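Local coordinates for DinB-like domain-containing protein (Enterococcus faecalis, PDB 3CEX) that is of unknown function but belongs to the DinB-like superfamily of helical-bundle proteins, many of whose members bind a metal ion, at residues Arg16-Phe21 with Asp109-Ser114; Leu68-His73 with Leu82-Glu87. All coordinates share one frame; numbering follows the deposited sequence.

Overall arrangement
The two contacts illustrate how a helical bundle combines packing between its long helices with bonds in a connection beside them. In contact 1, segments 16-21 and 109-114, on helices 8-25 and 104-124, run antiparallel and meet through apolar side chains and a histidine ring. Contact 2 lies about 19 Å away, centre to centre, where the short helix 68-71 and residues 82-87 form part of the long connection between helices 44-62 and 104-124. Helix 104-124 joins them, since Tyr110 sends its OH to within 3.7 Å of Trp69 CB, and Ala113 packs on Leu68 and Gln72. Asp56 of helix 44-62 ties the same two regions together, bonding Tyr110 OH and the backbone of Leu68 and Trp69.

Contact 1 of 2, residues Arg16-Phe21 with Asp109-Ser114; sequences RAHERF and DYLAAS
Leu111 points from helix 104-124 toward helix 8-25 and carries this contact with one methyl, CD2, which lies against both Phe21 and His18. Leu111 CD2 comes 3.8 Å from Phe21 CB and 3.9 Å from His18 CD2, so a single branch touches residues on successive turns of the facing helix. The Phe21 and Leu111 side chains cross at about a right angle, whereas His18 and Leu111 slide past one another in opposite directions. With its CG anti to the backbone N (chi1 -169°), the imidazole of His18 reaches farther across the interface than the start of its side chain would suggest. Its outer end rests on Ala112, which follows Leu111: NE2 of His18 is 3.9 Å from Ala112 CA and 4.2 Å from the side-chain CB of Ala112. These are van der Waals contacts, and the pairing of the segments rests on shape rather than on polar bonds.

Around this first shell the two helix segments are nearly antiparallel, at 175°, with their axes 11.1 Å apart. At this spacing the Leu111 and His18 side chains span the gap, and a modest 170 Å² is buried in all. Phe21 and Leu111 are buried, while Ala112 is exposed at the margin. On helix 8-25, Arg20 forms a salt bridge with Asp153 of the second subunit. Phe21 also packs on Met48 and Thr51 of helix 44-62 and on Ser159 and Ala162 of helix 144-170, which makes it a junction of the four-helix bundle characteristic of DinB-like proteins.

Contact 2 of 2, residues Leu68-His73 with Leu82-Glu87; sequences LWLSQH and LPDETE
Trp69 and Asp84 meet through one nearly straight hydrogen bond, from the indole NE1 to carboxylate OD1, 2.8 Å long with an angle of 171° at the hydrogen. The oxygen sits at the ring edge, just 2° out of the indole plane, while the carboxylate stands almost perpendicular to that plane and receives the N-H from above its own. A chi1 of -177°, which sets CG of Trp69 beside the carbonyl carbon, carries NE1 toward the 82-87 segment. The indole is buried and closely surrounded: Trp49, Phe78 and Tyr110 meet it with their rings, and Arg53 makes a cation-pi contact. Asp84 OD2 is bonded to Thr75 OG1, so each carboxylate oxygen has a partner and the group is fixed in rotation.

The other side is looser. Leu70, exposed on helix 68-71, approaches Asp84 OD2 only to 4.4 Å with its CD2, and the whole contact buries 94 Å². Asp84 lies at the exposed margin; its OD1 also makes a long, weak ion pair with Arg53 NH2. This side-chain hydrogen bond between a loop carboxylate and a buried indole fastens loop 82-87 to helix 68-71, within the connection between helices 44-62 and 104-124 of the DinB-like bundle.

Contact 1 of 2, residues Arg16-Phe21 with Asp109-Ser114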
loop_
_atom_site.group_PDB
_atom_site.type_symbol
_atom_site.label_atom_id
_atom_site.label_comp_id
_atom_site.label_asym_id
_atom_site.label_seq_id
_atom_site.Cartn_x
_atom_site.Cartn_y
_atom_site.Cartn_z
ATOM N N ARG A 16 -3.143 8.103 -4.620
ATOM C CA ARG A 16 -1.843 7.543 -5.009
ATOM C C ARG A 16 -1.975 6.101 -5.487
ATOM O O ARG A 16 -1.311 5.736 -6.454
ATOM C CB ARG A 16 -0.784 7.607 -3.892
ATOM C CG ARG A 16 -0.607 8.945 -3.198
ATOM C CD ARG A 16 -0.104 9.999 -4.163
ATOM N NE ARG A 16 0.295 11.138 -3.370
ATOM C CZ ARG A 16 1.509 11.317 -2.851
ATOM N NH1 ARG A 16 2.495 10.467 -3.104
ATOM N NH2 ARG A 16 1.725 12.373 -2.099
ATOM N N ALA A 17 -2.800 5.288 -4.833
ATOM C CA ALA A 17 -3.077 3.907 -5.299
ATOM C C ALA A 17 -3.668 3.940 -6.726
ATOM O O ALA A 17 -3.222 3.216 -7.644
ATOM C CB ALA A 17 -4.033 3.193 -4.365
ATOM N N HIS A 18 -4.648 4.816 -6.910
ATOM C CA HIS A 18 -5.342 4.954 -8.181
ATOM C C HIS A 18 -4.364 5.298 -9.299
ATOM O O HIS A 18 -4.336 4.641 -10.357
ATOM C CB HIS A 18 -6.412 6.042 -8.025
ATOM C CG HIS A 18 -7.380 6.134 -9.164
ATOM N ND1 HIS A 18 -8.306 7.149 -9.252
ATOM C CD2 HIS A 18 -7.588 5.338 -10.239
ATOM C CE1 HIS A 18 -9.035 6.982 -10.347
ATOM N NE2 HIS A 18 -8.625 5.886 -10.959
ATOM N N GLU A 19 -3.563 6.330 -9.062
ATOM C CA GLU A 19 -2.502 6.764 -9.988
ATOM C C GLU A 19 -1.483 5.655 -10.294
ATOM O O GLU A 19 -1.068 5.463 -11.451
ATOM C CB GLU A 19 -1.798 8.041 -9.424
ATOM C CG GLU A 19 -2.771 9.216 -9.381
ATOM C CD GLU A 19 -2.391 10.435 -8.485
ATOM O OE1 GLU A 19 -1.433 10.372 -7.659
ATOM O OE2 GLU A 19 -3.084 11.503 -8.634
ATOM N N ARG A 20 -1.076 4.908 -9.277
ATOM C CA ARG A 20 -0.119 3.822 -9.507
ATOM C C ARG A 20 -0.681 2.710 -10.420
ATOM O O ARG A 20 -0.002 2.249 -11.298
ATOM C CB ARG A 20 0.322 3.222 -8.182
ATOM C CG ARG A 20 1.314 2.055 -8.279
ATOM C CD ARG A 20 1.886 1.696 -6.927
ATOM N NE ARG A 20 2.664 2.804 -6.384
ATOM C CZ ARG A 20 2.344 3.527 -5.305
ATOM N NH1 ARG A 20 1.273 3.263 -4.579
ATOM N NH2 ARG A 20 3.137 4.490 -4.931
ATOM N N PHE A 21 -1.919 2.288 -10.186
ATOM C CA PHE A 21 -2.563 1.299 -11.046
ATOM C C PHE A 21 -2.621 1.806 -12.518
ATOM O O PHE A 21 -2.305 1.061 -13.449
ATOM C CB PHE A 21 -3.979 1.012 -10.543
ATOM C CG PHE A 21 -4.080 -0.080 -9.510
ATOM C CD1 PHE A 21 -3.763 -1.383 -9.829
ATOM C CD2 PHE A 21 -4.601 0.172 -8.263
ATOM C CE1 PHE A 21 -3.872 -2.405 -8.878
ATOM C CE2 PHE A 21 -4.713 -0.837 -7.353
ATOM C CZ PHE A 21 -4.342 -2.133 -7.682
ATOM N N ASP A 109 -12.097 2.371 -16.039
ATOM C CA ASP A 109 -13.438 2.938 -15.812
ATOM C C ASP A 109 -14.083 2.429 -14.522
ATOM O O ASP A 109 -14.664 3.218 -13.728
ATOM C CB ASP A 109 -14.344 2.661 -17.019
ATOM C CG ASP A 109 -13.940 3.425 -18.259
ATOM O OD1 ASP A 109 -13.103 4.359 -18.180
ATOM O OD2 ASP A 109 -14.479 3.082 -19.339
ATOM N N TYR A 110 -13.978 1.129 -14.267
ATOM C CA TYR A 110 -14.586 0.592 -13.055
ATOM C C TYR A 110 -13.799 1.048 -11.805
ATOM O O TYR A 110 -14.384 1.415 -10.783
ATOM C CB TYR A 110 -14.714 -0.940 -13.127
ATOM C CG TYR A 110 -15.358 -1.584 -11.907
ATOM C CD1 TYR A 110 -16.465 -1.009 -11.272
ATOM C CD2 TYR A 110 -14.886 -2.767 -11.408
ATOM C CE1 TYR A 110 -17.060 -1.630 -10.128
ATOM C CE2 TYR A 110 -15.464 -3.371 -10.296
ATOM C CZ TYR A 110 -16.541 -2.802 -9.653
ATOM O OH TYR A 110 -17.086 -3.444 -8.544
ATOM N N LEU A 111 -12.475 1.068 -11.890
ATOM C CA LEU A 111 -11.688 1.598 -10.775
ATOM C C LEU A 111 -11.993 3.081 -10.495
ATOM O O LEU A 111 -12.146 3.477 -9.340
ATOM C CB LEU A 111 -10.175 1.401 -10.996
ATOM C CG LEU A 111 -9.239 1.765 -9.831
ATOM C CD1 LEU A 111 -9.584 0.950 -8.559
ATOM C CD2 LEU A 111 -7.745 1.486 -10.249
ATOM N N ALA A 112 -12.097 3.886 -11.545
ATOM C CA ALA A 112 -12.431 5.313 -11.382
ATOM C C ALA A 112 -13.794 5.498 -10.713
ATOM O O ALA A 112 -13.956 6.377 -9.848
ATOM C CB ALA A 112 -12.406 6.054 -12.753
ATOM N N ALA A 113 -14.776 4.678 -11.117
ATOM C CA ALA A 113 -16.088 4.697 -10.490
ATOM C C ALA A 113 -15.998 4.290 -9.023
ATOM O O ALA A 113 -16.655 4.899 -8.179
ATOM C CB ALA A 113 -17.085 3.809 -11.233
ATOM N N SER A 114 -15.244 3.236 -8.708
ATOM C CA SER A 114 -15.152 2.805 -7.304
ATOM C C SER A 114 -14.377 3.777 -6.411
ATOM O O SER A 114 -14.712 3.944 -5.252
ATOM C CB SER A 114 -14.562 1.404 -7.200
ATOM O OG SER A 114 -15.362 0.528 -7.962
#

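Contact 2 of 2, residues Leu68-His73 with Leu82-Glu87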
loop_
_atom_site.group_PDB
_atom_site.type_symbol
_atom_site.label_atom_id
_atom_site.label_comp_id
_atom_site.label_asym_id
_atom_site.label_seq_id
_atom_site.Cartn_x
_atom_site.Cartn_y
_atom_site.Cartn_z
ATOM N N LEU A 68 -22.017 -0.978 -7.202
ATOM C CA LEU A 68 -22.017 -0.510 -8.592
ATOM C C LEU A 68 -21.835 -1.653 -9.578
ATOM O O LEU A 68 -22.353 -1.589 -10.702
ATOM C CB LEU A 68 -20.906 0.520 -8.826
ATOM C CG LEU A 68 -20.844 1.716 -7.890
ATOM C CD1 LEU A 68 -19.568 2.480 -8.186
ATOM C CD2 LEU A 68 -22.073 2.611 -7.984
ATOM N N TRP A 69 -21.098 -2.687 -9.153
ATOM C CA TRP A 69 -20.894 -3.910 -9.936
ATOM C C TRP A 69 -22.205 -4.360 -10.585
ATOM O O TRP A 69 -22.230 -4.729 -11.769
ATOM C CB TRP A 69 -20.360 -5.023 -9.025
ATOM C CG TRP A 69 -20.033 -6.327 -9.696
ATOM C CD1 TRP A 69 -20.651 -7.524 -9.496
ATOM C CD2 TRP A 69 -19.002 -6.571 -10.664
ATOM N NE1 TRP A 69 -20.061 -8.501 -10.255
ATOM C CE2 TRP A 69 -19.066 -7.949 -11.005
ATOM C CE3 TRP A 69 -18.054 -5.768 -11.292
ATOM C CZ2 TRP A 69 -18.193 -8.539 -11.922
ATOM C CZ3 TRP A 69 -17.174 -6.352 -12.193
ATOM C CH2 TRP A 69 -17.257 -7.718 -12.514
ATOM N N LEU A 70 -23.263 -4.332 -9.771
ATOM C CA LEU A 70 -24.632 -4.615 -10.169
ATOM C C LEU A 70 -25.406 -3.362 -10.610
ATOM O O LEU A 70 -25.949 -3.311 -11.709
ATOM C CB LEU A 70 -25.381 -5.262 -9.001
ATOM C CG LEU A 70 -24.890 -6.639 -8.544
ATOM C CD1 LEU A 70 -25.810 -7.135 -7.408
ATOM C CD2 LEU A 70 -24.847 -7.657 -9.699
ATOM N N SER A 71 -25.458 -2.357 -9.747
ATOM C CA SER A 71 -26.288 -1.173 -9.995
ATOM C C SER A 71 -25.918 -0.371 -11.259
ATOM O O SER A 71 -26.782 0.225 -11.884
ATOM C CB SER A 71 -26.284 -0.248 -8.773
ATOM O OG SER A 71 -25.165 0.629 -8.791
ATOM N N GLN A 72 -24.645 -0.353 -11.627
ATOM C CA GLN A 72 -24.196 0.278 -12.890
ATOM C C GLN A 72 -23.885 -0.773 -13.971
ATOM O O GLN A 72 -23.402 -0.444 -15.044
ATOM C CB GLN A 72 -22.973 1.153 -12.652
ATOM C CG GLN A 72 -23.262 2.463 -11.952
ATOM C CD GLN A 72 -22.018 3.275 -11.665
ATOM O OE1 GLN A 72 -20.906 2.875 -11.972
ATOM N NE2 GLN A 72 -22.207 4.423 -11.037
ATOM N N HIS A 73 -24.162 -2.039 -13.677
ATOM C CA HIS A 73 -24.022 -3.114 -14.651
ATOM C C HIS A 73 -22.600 -3.380 -15.142
ATOM O O HIS A 73 -22.403 -3.870 -16.236
ATOM C CB HIS A 73 -25.015 -2.878 -15.804
ATOM C CG HIS A 73 -26.410 -2.719 -15.307
ATOM N ND1 HIS A 73 -27.098 -3.762 -14.722
ATOM C CD2 HIS A 73 -27.203 -1.628 -15.198
ATOM C CE1 HIS A 73 -28.278 -3.329 -14.322
ATOM N NE2 HIS A 73 -28.367 -2.037 -14.598
ATOM N N LEU A 82 -17.392 -16.310 -13.921
ATOM C CA LEU A 82 -17.492 -16.530 -12.493
ATOM C C LEU A 82 -18.896 -16.116 -12.061
ATOM O O LEU A 82 -19.433 -15.107 -12.543
ATOM C CB LEU A 82 -16.490 -15.672 -11.737
ATOM C CG LEU A 82 -15.001 -15.977 -11.866
ATOM C CD1 LEU A 82 -14.260 -14.934 -11.050
ATOM C CD2 LEU A 82 -14.632 -17.419 -11.431
ATOM N N PRO A 83 -19.507 -16.885 -11.153
ATOM C CA PRO A 83 -20.868 -16.554 -10.748
ATOM C C PRO A 83 -20.896 -15.337 -9.817
ATOM O O PRO A 83 -19.945 -15.117 -9.064
ATOM C CB PRO A 83 -21.325 -17.826 -10.011
ATOM C CG PRO A 83 -20.059 -18.406 -9.451
ATOM C CD PRO A 83 -18.978 -18.069 -10.450
ATOM N N ASP A 84 -21.953 -14.530 -9.901
ATOM C CA ASP A 84 -22.201 -13.506 -8.888
ATOM C C ASP A 84 -22.995 -14.199 -7.789
ATOM O O ASP A 84 -24.048 -14.762 -8.049
ATOM C CB ASP A 84 -22.983 -12.307 -9.458
ATOM C CG ASP A 84 -22.139 -11.432 -10.378
ATOM O OD1 ASP A 84 -20.962 -11.169 -10.046
ATOM O OD2 ASP A 84 -22.643 -10.998 -11.432
ATOM N N GLU A 85 -22.471 -14.170 -6.574
ATOM C CA GLU A 85 -23.049 -14.899 -5.451
ATOM C C GLU A 85 -23.322 -13.958 -4.290
ATOM O O GLU A 85 -22.737 -12.866 -4.222
ATOM C CB GLU A 85 -22.082 -16.016 -5.032
ATOM C CG GLU A 85 -21.906 -17.049 -6.136
ATOM C CD GLU A 85 -21.103 -18.271 -5.745
ATOM O OE1 GLU A 85 -20.520 -18.302 -4.660
ATOM O OE2 GLU A 85 -21.048 -19.217 -6.551
ATOM N N THR A 86 -24.186 -14.383 -3.367
ATOM C CA THR A 86 -24.508 -13.567 -2.189
ATOM C C THR A 86 -23.244 -13.120 -1.487
ATOM O O THR A 86 -23.055 -11.923 -1.304
ATOM C CB THR A 86 -25.414 -14.290 -1.159
ATOM O OG1 THR A 86 -26.540 -14.868 -1.815
ATOM C CG2 THR A 86 -25.911 -13.297 -0.099
ATOM N N GLU A 87 -22.364 -14.067 -1.146
ATOM C CA GLU A 87 -21.125 -13.768 -0.414
ATOM C C GLU A 87 -19.874 -13.824 -1.297
ATOM O O GLU A 87 -19.779 -14.625 -2.220
ATOM C CB GLU A 87 -20.969 -14.731 0.768
ATOM C CG GLU A 87 -21.964 -14.449 1.892
ATOM C CD GLU A 87 -22.095 -15.594 2.876
ATOM O OE1 GLU A 87 -23.151 -16.277 2.851
ATOM O OE2 GLU A 87 -21.149 -15.807 3.687
#